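Local coordinates for protein 5-carboxymethyl-2-hydroxymuconate semialdehyde dehydrogenase (Thermus thermophilus, PDB 2D4E) that probably catalyses the NAD-dependent oxidation of 5-carboxymethyl-2-hydroxymuconate semialdehyde to the corresponding acid, as a four-chain enzyme of the aldehyde dehydrogenase family, at residues E65-A70 and V237-V242; K71-A76 and T192-P197; R369-G374 and V396-N401. All coordinates share one frame; numbering follows the deposited sequence.

How the contacts relate
Contacts 1 and 2 are neighbours, their centres about 8 Å apart, and both use helix 63-80: contact 1 lays its first part against the end of helix 229-238, and contact 2 lays the following residues against the start of strand 193-196. They touch where V194 CG2 packs on A69 O and where L241 meets K71 and H74. Along the chain contact 2 is nested within the loop closed by contact 1. Together they fix helix 63-80 against the parallel sheet that carries NAD, through its strand 193-196 and the turn after helix 229-238. Contact 3 follows later in sequence, on the other side of the chain's centre, about 45 Å from contact 1 between centres. It belongs to the separate seven-stranded mixed sheet.

Contact 1. Residues E65-A70 and V237-V242; sequences EVDRAA and VAHPLV
H239, where the chain leaves helix 229-238, turns its imidazole onto helix 63-80 and meets D67 and A70 there. Its CG lies anti to the backbone N (chi1 -155°), which carries the ring over to the helix. The methyl CB of A70 sits exactly over the middle of one face, 3.4 Å from the ring centroid, a CH-pi contact centred on the ring normal. At the rim, NE2 donates to D67 OD1 at 2.8 Å, with an N-H...O angle of 161°. The carboxylate is nearly coplanar with the imidazole, and OD1 accepts the bond with its anti lone pair, the one turned from OD2. OD1 is shared, since K71 NZ forms a salt bridge with the same oxygen. Around the ring, ND1 takes the backbone N-H of L241 in the ring plane, the two nitrogens being 2.9 Å apart. With one nitrogen donating and the other accepting, the rotation of the ring about its CB-CG bond is fixed, and the pattern is consistent with a neutral imidazole protonated on NE2.

H239 also opens a type I beta turn through P240 to V242. This turn belongs to the crossover that leads from strand 222-224 through helix 229-238 to strand 244-248 in the Rossmann-like parallel sheet, and helix 63-80 packs beside it. The carbonyl O of H239 accepts a hydrogen bond from K266 NZ.

At the third position of the turn, L241 brings its CB to 4.3 Å from A70 CB. V242 comes next, and its CG2, anti to its own carbonyl carbon, reaches A70 CB at 3.8 Å.

Contact 2. Residues K71-A76 and T192-P197; sequences KAAHEA and TVVLKP. With NAD (nicotinamide-adenine-dinucleotide), chain K.
T192 and A73 face each other where strand 193-196 is about to begin, and the threonine sets both its branches about the carbonyl oxygen of A73. OG1 occupies the crowded position between backbone N and carbonyl carbon (chi1 53°) and donates to A73 O at 2.8 Å. The approach is from above the carbonyl plane, with a C=O...OG1 angle of only 105°, so the hydroxyl lies over the peptide group and does not meet the oxygen end-on. The same OG1 is 3.4 Å from A73 CB, which tucks the alanine methyl close against the hydroxyl. The other branch, CG2, runs further along the helix and rests on A76, 3.8 Å from its backbone C and 4.1 Å from its CB. Two residues on, V194 points the same way, and its CG2 meets A73 CB at 3.8 Å. The methyl of A73 is thus flanked by the hydroxyl of T192 and a branch of V194.

Residues 192, 194 and 196 alternate in this way with V193 and L195, which turn to helix 175-188 across the parallel sheet. That sheet is the core of the Rossmann-like nucleotide-binding domain of the aldehyde dehydrogenases. In it 193-196 lies between strands 166-169 and 222-224, and the C-terminal end of the strand reaches NAD.

There K196, on the face of T192 and V194, bends its chain at chi2 and chi3 so that NZ comes to the adenosine ribose. NZ donates to NAD O2B at 2.8 Å and only weakly to NAD O3B. NZ also donates to P197 O at 2.7 Å, lying above that carbonyl plane, and to G227 O, while E199 OE2 forms a long, weak ion pair.

Contact 3. Residues R369-G374 and V396-N401; sequences RLLVGG and VFVGEN
L370 drops its CD1 methyl onto the face of the F397 ring, 4.0 Å from the centroid and close to the ring normal, a CH-pi contact made almost over the centre. The ring atom CE2 lies 3.7 Å from L370 CB, so the leucine is seated against the phenyl by two of its carbons. An alanine in place of F397 would probably open a gap beneath L370 CD1 and leave the leucyl branch free to turn.

On the face of R369, V372, V396 and V398, the CG1 of V372 is a bump pressed against the CB-CG2 bond of V396, 3.7 Å from each atom. R369 lies alongside V398, pointing the same way; its chain folds at chi3 and brings NH1 to 3.6 Å from V398 CG1. L371 sends CD1 against V398 CG2 at 3.4 Å, tighter than ordinary van der Waals contact.

A beta bulge lies here, with L371 and V372 together opposite V396; it probably brings L371 close to V398. L371 N donates to V396 O and V396 N to V372 O, while R369 and V398 form a reciprocal hydrogen-bonded pair. The N-to-C directions of the short segments 369-372 and 396-398 are 145° apart, antiparallel but clearly twisted.

Strand 369-372 is one of the two outermost strands, within this chain, of the seven-stranded mixed sheet, and 395-398 joins it to strand 414-420 through the backbone of F397 and G399. Helix 315-331 packs on L371, V372 and V398, while helix 350-365 covers F397 through V360 and K364.

Contact 1. Residues E65-A70 and V237-V242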
# COMPACT_ATOMS: atom_id res chain seq x y z
N GLU C 65 -5.08 39.69 -16.76
CA GLU C 65 -3.93 38.83 -17.00
C GLU C 65 -4.24 37.44 -16.43
O GLU C 65 -3.92 36.41 -17.04
CB GLU C 65 -2.67 39.43 -16.37
CG GLU C 65 -2.18 40.71 -17.08
CD GLU C 65 -3.07 41.93 -16.83
OE1 GLU C 65 -3.06 42.84 -17.69
OE2 GLU C 65 -3.76 41.98 -15.79
N VAL C 66 -4.88 37.42 -15.27
CA VAL C 66 -5.23 36.15 -14.64
C VAL C 66 -6.22 35.39 -15.52
O VAL C 66 -6.10 34.18 -15.70
CB VAL C 66 -5.84 36.38 -13.24
CG1 VAL C 66 -6.43 35.07 -12.69
CG2 VAL C 66 -4.76 36.89 -12.30
N ASP C 67 -7.20 36.10 -16.08
CA ASP C 67 -8.20 35.46 -16.93
C ASP C 67 -7.53 34.80 -18.14
O ASP C 67 -7.83 33.66 -18.48
CB ASP C 67 -9.24 36.49 -17.39
CG ASP C 67 -10.34 35.87 -18.24
OD1 ASP C 67 -10.95 34.87 -17.81
OD2 ASP C 67 -10.59 36.39 -19.34
N ARG C 68 -6.59 35.50 -18.77
CA ARG C 68 -5.88 34.96 -19.91
C ARG C 68 -5.04 33.74 -19.52
O ARG C 68 -4.97 32.76 -20.26
CB ARG C 68 -4.99 36.03 -20.54
CG ARG C 68 -5.76 37.10 -21.32
CD ARG C 68 -4.91 38.35 -21.56
NE ARG C 68 -3.69 38.06 -22.32
CZ ARG C 68 -2.70 38.92 -22.50
NH1 ARG C 68 -2.77 40.14 -21.98
NH2 ARG C 68 -1.63 38.57 -23.21
N ALA C 69 -4.39 33.80 -18.36
CA ALA C 69 -3.56 32.70 -17.88
C ALA C 69 -4.41 31.47 -17.58
O ALA C 69 -4.05 30.35 -17.95
CB ALA C 69 -2.80 33.11 -16.62
N ALA C 70 -5.54 31.67 -16.91
CA ALA C 70 -6.43 30.57 -16.57
C ALA C 70 -6.99 29.90 -17.83
O ALA C 70 -7.06 28.68 -17.93
CB ALA C 70 -7.58 31.07 -15.68
N VAL C 237 -7.63 32.97 -7.32
CA VAL C 237 -8.44 32.17 -6.42
C VAL C 237 -9.90 32.16 -6.86
O VAL C 237 -10.59 31.15 -6.74
CB VAL C 237 -8.35 32.70 -4.97
CG1 VAL C 237 -9.30 31.92 -4.07
CG2 VAL C 237 -6.92 32.57 -4.46
N ALA C 238 -10.36 33.28 -7.39
CA ALA C 238 -11.74 33.40 -7.83
C ALA C 238 -12.05 32.83 -9.21
O ALA C 238 -13.22 32.59 -9.52
CB ALA C 238 -12.18 34.86 -7.79
N HIS C 239 -11.03 32.60 -10.03
CA HIS C 239 -11.29 32.12 -11.39
C HIS C 239 -11.87 30.72 -11.49
O HIS C 239 -11.30 29.75 -10.98
CB HIS C 239 -10.03 32.22 -12.25
CG HIS C 239 -10.32 32.31 -13.71
ND1 HIS C 239 -10.91 31.29 -14.42
CD2 HIS C 239 -10.15 33.33 -14.59
CE1 HIS C 239 -11.11 31.67 -15.66
NE2 HIS C 239 -10.65 32.91 -15.80
N PRO C 240 -13.01 30.59 -12.19
CA PRO C 240 -13.73 29.33 -12.40
C PRO C 240 -13.02 28.25 -13.20
O PRO C 240 -13.46 27.10 -13.20
CB PRO C 240 -15.04 29.79 -13.06
CG PRO C 240 -14.62 30.98 -13.84
CD PRO C 240 -13.69 31.71 -12.87
N LEU C 241 -11.94 28.59 -13.89
CA LEU C 241 -11.24 27.58 -14.67
C LEU C 241 -10.04 26.95 -13.95
O LEU C 241 -9.35 26.10 -14.50
CB LEU C 241 -10.79 28.16 -16.02
CG LEU C 241 -11.92 28.60 -16.96
CD1 LEU C 241 -11.33 29.13 -18.25
CD2 LEU C 241 -12.86 27.43 -17.24
N VAL C 242 -9.79 27.38 -12.71
CA VAL C 242 -8.68 26.84 -11.93
C VAL C 242 -9.25 26.17 -10.68
O VAL C 242 -9.31 26.77 -9.61
CB VAL C 242 -7.69 27.97 -11.53
CG1 VAL C 242 -6.49 27.38 -10.79
CG2 VAL C 242 -7.24 28.72 -12.77

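Contact 2. Residues K71-A76 and T192-P197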
# COMPACT_ATOMS: atom_id res chain seq x y z
N LYS C 71 -7.39 30.72 -18.80
CA LYS C 71 -7.91 30.19 -20.06
C LYS C 71 -6.84 29.36 -20.75
O LYS C 71 -7.12 28.32 -21.34
CB LYS C 71 -8.36 31.32 -20.98
CG LYS C 71 -9.73 31.89 -20.67
CD LYS C 71 -10.03 33.11 -21.52
CE LYS C 71 -11.51 33.44 -21.50
NZ LYS C 71 -12.05 33.38 -20.12
N ALA C 72 -5.60 29.83 -20.68
CA ALA C 72 -4.49 29.12 -21.31
C ALA C 72 -4.26 27.77 -20.63
O ALA C 72 -4.09 26.75 -21.30
CB ALA C 72 -3.22 29.98 -21.26
N ALA C 73 -4.25 27.77 -19.30
CA ALA C 73 -4.03 26.53 -18.55
C ALA C 73 -5.17 25.56 -18.84
O ALA C 73 -4.96 24.37 -19.03
CB ALA C 73 -3.96 26.82 -17.06
N HIS C 74 -6.39 26.09 -18.86
CA HIS C 74 -7.57 25.28 -19.12
C HIS C 74 -7.53 24.67 -20.51
O HIS C 74 -7.72 23.46 -20.68
CB HIS C 74 -8.84 26.12 -18.97
CG HIS C 74 -10.09 25.39 -19.36
ND1 HIS C 74 -10.67 24.43 -18.57
CD2 HIS C 74 -10.85 25.46 -20.48
CE1 HIS C 74 -11.74 23.94 -19.18
NE2 HIS C 74 -11.86 24.55 -20.35
N GLU C 75 -7.29 25.50 -21.52
CA GLU C 75 -7.25 25.04 -22.89
C GLU C 75 -6.18 23.97 -23.10
O GLU C 75 -6.40 23.01 -23.83
CB GLU C 75 -7.00 26.21 -23.85
CG GLU C 75 -7.21 25.88 -25.32
CD GLU C 75 -6.00 25.23 -25.98
OE1 GLU C 75 -6.15 24.74 -27.13
OE2 GLU C 75 -4.91 25.23 -25.38
N ALA C 76 -5.03 24.14 -22.46
CA ALA C 76 -3.92 23.19 -22.58
C ALA C 76 -4.08 21.92 -21.74
O ALA C 76 -3.42 20.91 -22.01
CB ALA C 76 -2.61 23.89 -22.23
N THR C 192 -2.07 21.42 -15.52
CA THR C 192 -1.46 22.63 -16.07
C THR C 192 -1.32 23.60 -14.90
O THR C 192 -1.93 23.40 -13.84
CB THR C 192 -2.32 23.26 -17.19
OG1 THR C 192 -3.65 23.47 -16.71
CG2 THR C 192 -2.35 22.35 -18.41
N VAL C 193 -0.54 24.66 -15.08
CA VAL C 193 -0.27 25.58 -13.99
C VAL C 193 -0.32 27.08 -14.24
O VAL C 193 -0.02 27.56 -15.34
CB VAL C 193 1.14 25.25 -13.42
CG1 VAL C 193 1.53 26.25 -12.34
CG2 VAL C 193 1.16 23.82 -12.90
N VAL C 194 -0.71 27.82 -13.21
CA VAL C 194 -0.73 29.27 -13.23
C VAL C 194 -0.10 29.68 -11.90
O VAL C 194 -0.71 29.53 -10.84
CB VAL C 194 -2.15 29.88 -13.31
CG1 VAL C 194 -2.05 31.39 -13.20
CG2 VAL C 194 -2.83 29.50 -14.62
N LEU C 195 1.13 30.18 -11.96
CA LEU C 195 1.86 30.60 -10.76
C LEU C 195 1.69 32.09 -10.46
O LEU C 195 1.76 32.93 -11.36
CB LEU C 195 3.35 30.28 -10.93
CG LEU C 195 4.33 30.80 -9.88
CD1 LEU C 195 4.10 30.09 -8.55
CD2 LEU C 195 5.75 30.58 -10.36
N LYS C 196 1.44 32.41 -9.19
CA LYS C 196 1.30 33.80 -8.74
C LYS C 196 2.24 33.92 -7.54
O LYS C 196 1.87 33.63 -6.41
CB LYS C 196 -0.15 34.09 -8.30
CG LYS C 196 -0.60 35.53 -8.52
CD LYS C 196 0.33 36.56 -7.87
CE LYS C 196 0.24 36.53 -6.34
NZ LYS C 196 1.25 37.42 -5.68
N PRO C 197 3.49 34.34 -7.79
CA PRO C 197 4.51 34.49 -6.74
C PRO C 197 4.41 35.74 -5.88
O PRO C 197 3.83 36.76 -6.29
CB PRO C 197 5.80 34.46 -7.54
CG PRO C 197 5.41 35.24 -8.77
CD PRO C 197 4.05 34.65 -9.12
PA NAD K . 1.35 35.93 2.43
O1A NAD K . 0.80 37.28 2.51
O2A NAD K . 0.36 34.90 2.79
O5B NAD K . 1.89 35.53 0.95
C5B NAD K . 1.68 34.25 0.28
C4B NAD K . 1.04 34.52 -1.07
O4B NAD K . -0.30 34.95 -0.75
C3B NAD K . 1.65 35.71 -1.86
O3B NAD K . 2.03 35.29 -3.19
C2B NAD K . 0.53 36.75 -1.82
O2B NAD K . 0.51 37.61 -2.98
C1B NAD K . -0.70 35.88 -1.69
N9A NAD K . -1.84 36.59 -1.15
C8A NAD K . -1.89 37.53 -0.13
N7A NAD K . -3.13 38.00 0.11
C5A NAD K . -3.91 37.31 -0.81
C6A NAD K . -5.33 37.34 -1.09
N6A NAD K . -6.19 38.13 -0.43
N1A NAD K . -5.78 36.51 -2.11
C2A NAD K . -4.88 35.70 -2.79
N3A NAD K . -3.57 35.60 -2.61
C4A NAD K . -3.13 36.43 -1.60
O3 NAD K . 2.58 35.88 3.31
PN NAD K . 4.15 35.66 3.19
O1N NAD K . 4.77 36.83 3.84
O2N NAD K . 4.49 35.44 1.77
O5D NAD K . 4.13 34.44 4.15
C5D NAD K . 5.19 33.93 4.91
C4D NAD K . 4.39 32.86 5.58
O4D NAD K . 4.35 31.64 4.81
C3D NAD K . 4.75 32.53 7.02
O3D NAD K . 3.61 32.53 7.91
C2D NAD K . 5.41 31.16 6.85
O2D NAD K . 5.32 30.40 8.07
C1D NAD K . 4.62 30.59 5.69
N1N NAD K . 5.31 29.49 5.00
C2N NAD K . 4.76 28.25 5.28
C3N NAD K . 5.37 27.16 4.67
C7N NAD K . 4.88 25.74 4.91
O7N NAD K . 5.45 24.83 4.34
N7N NAD K . 3.84 25.51 5.73
C4N NAD K . 6.53 27.32 3.78
C5N NAD K . 6.98 28.66 3.59
C6N NAD K . 6.43 29.78 4.16

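Contact 3. Residues R369-G374 and V396-N401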
# COMPACT_ATOMS: atom_id res chain seq x y z
N ARG C 369 11.88 38.83 29.21
CA ARG C 369 13.24 39.29 29.48
C ARG C 369 14.10 39.23 28.22
O ARG C 369 14.40 38.15 27.71
CB ARG C 369 13.90 38.43 30.56
CG ARG C 369 13.24 38.51 31.93
CD ARG C 369 13.73 37.36 32.79
NE ARG C 369 15.19 37.23 32.73
CZ ARG C 369 15.84 36.09 32.90
NH1 ARG C 369 15.18 34.97 33.15
NH2 ARG C 369 17.17 36.07 32.81
N LEU C 370 14.51 40.39 27.73
CA LEU C 370 15.35 40.46 26.54
C LEU C 370 16.79 40.20 26.95
O LEU C 370 17.39 41.00 27.66
CB LEU C 370 15.22 41.84 25.90
CG LEU C 370 16.11 42.06 24.67
CD1 LEU C 370 15.81 40.97 23.63
CD2 LEU C 370 15.85 43.44 24.09
N LEU C 371 17.35 39.09 26.48
CA LEU C 371 18.73 38.73 26.82
C LEU C 371 19.76 39.17 25.78
O LEU C 371 20.94 39.33 26.10
CB LEU C 371 18.83 37.22 27.04
CG LEU C 371 17.87 36.61 28.07
CD1 LEU C 371 18.18 35.13 28.20
CD2 LEU C 371 18.01 37.30 29.42
N VAL C 372 19.32 39.37 24.54
CA VAL C 372 20.24 39.79 23.49
C VAL C 372 19.47 40.23 22.24
O VAL C 372 18.37 39.76 21.98
CB VAL C 372 21.24 38.65 23.14
CG1 VAL C 372 20.49 37.42 22.65
CG2 VAL C 372 22.25 39.14 22.10
N GLY C 373 20.06 41.15 21.48
CA GLY C 373 19.41 41.65 20.27
C GLY C 373 18.26 42.59 20.58
O GLY C 373 18.39 43.48 21.41
N GLY C 374 17.13 42.39 19.90
CA GLY C 374 15.97 43.23 20.15
C GLY C 374 15.97 44.58 19.46
O GLY C 374 15.21 45.47 19.84
N VAL C 396 16.89 36.98 21.47
CA VAL C 396 16.48 35.92 22.40
C VAL C 396 15.78 36.51 23.62
O VAL C 396 16.31 37.41 24.28
CB VAL C 396 17.68 35.09 22.93
CG1 VAL C 396 17.18 34.01 23.88
CG2 VAL C 396 18.45 34.46 21.79
N PHE C 397 14.59 35.98 23.92
CA PHE C 397 13.80 36.40 25.07
C PHE C 397 13.60 35.20 25.98
O PHE C 397 13.71 34.06 25.54
CB PHE C 397 12.38 36.82 24.67
CG PHE C 397 12.25 38.23 24.17
CD1 PHE C 397 12.12 38.48 22.80
CD2 PHE C 397 12.16 39.29 25.07
CE1 PHE C 397 11.89 39.78 22.33
CE2 PHE C 397 11.93 40.59 24.61
CZ PHE C 397 11.79 40.84 23.24
N VAL C 398 13.30 35.47 27.24
CA VAL C 398 12.96 34.41 28.19
C VAL C 398 11.55 34.85 28.54
O VAL C 398 11.34 35.98 28.97
CB VAL C 398 13.83 34.43 29.45
CG1 VAL C 398 13.17 33.57 30.52
CG2 VAL C 398 15.21 33.87 29.14
N GLY C 399 10.58 33.97 28.33
CA GLY C 399 9.21 34.34 28.64
C GLY C 399 8.31 33.19 29.03
O GLY C 399 8.77 32.17 29.54
N GLU C 400 7.02 33.37 28.79
CA GLU C 400 6.03 32.36 29.13
C GLU C 400 5.24 32.03 27.87
O GLU C 400 5.06 32.88 27.00
CB GLU C 400 5.10 32.88 30.23
CG GLU C 400 5.86 33.40 31.44
CD GLU C 400 4.96 33.91 32.55
OE1 GLU C 400 4.08 34.75 32.28
OE2 GLU C 400 5.13 33.46 33.71
N ASN C 401 4.77 30.79 27.80
CA ASN C 401 4.04 30.31 26.64
C ASN C 401 2.74 31.04 26.30
O ASN C 401 2.26 30.97 25.17
CB ASN C 401 3.76 28.81 26.79
CG ASN C 401 3.52 28.13 25.46
OD1 ASN C 401 4.40 28.10 24.60
ND2 ASN C 401 2.32 27.59 25.28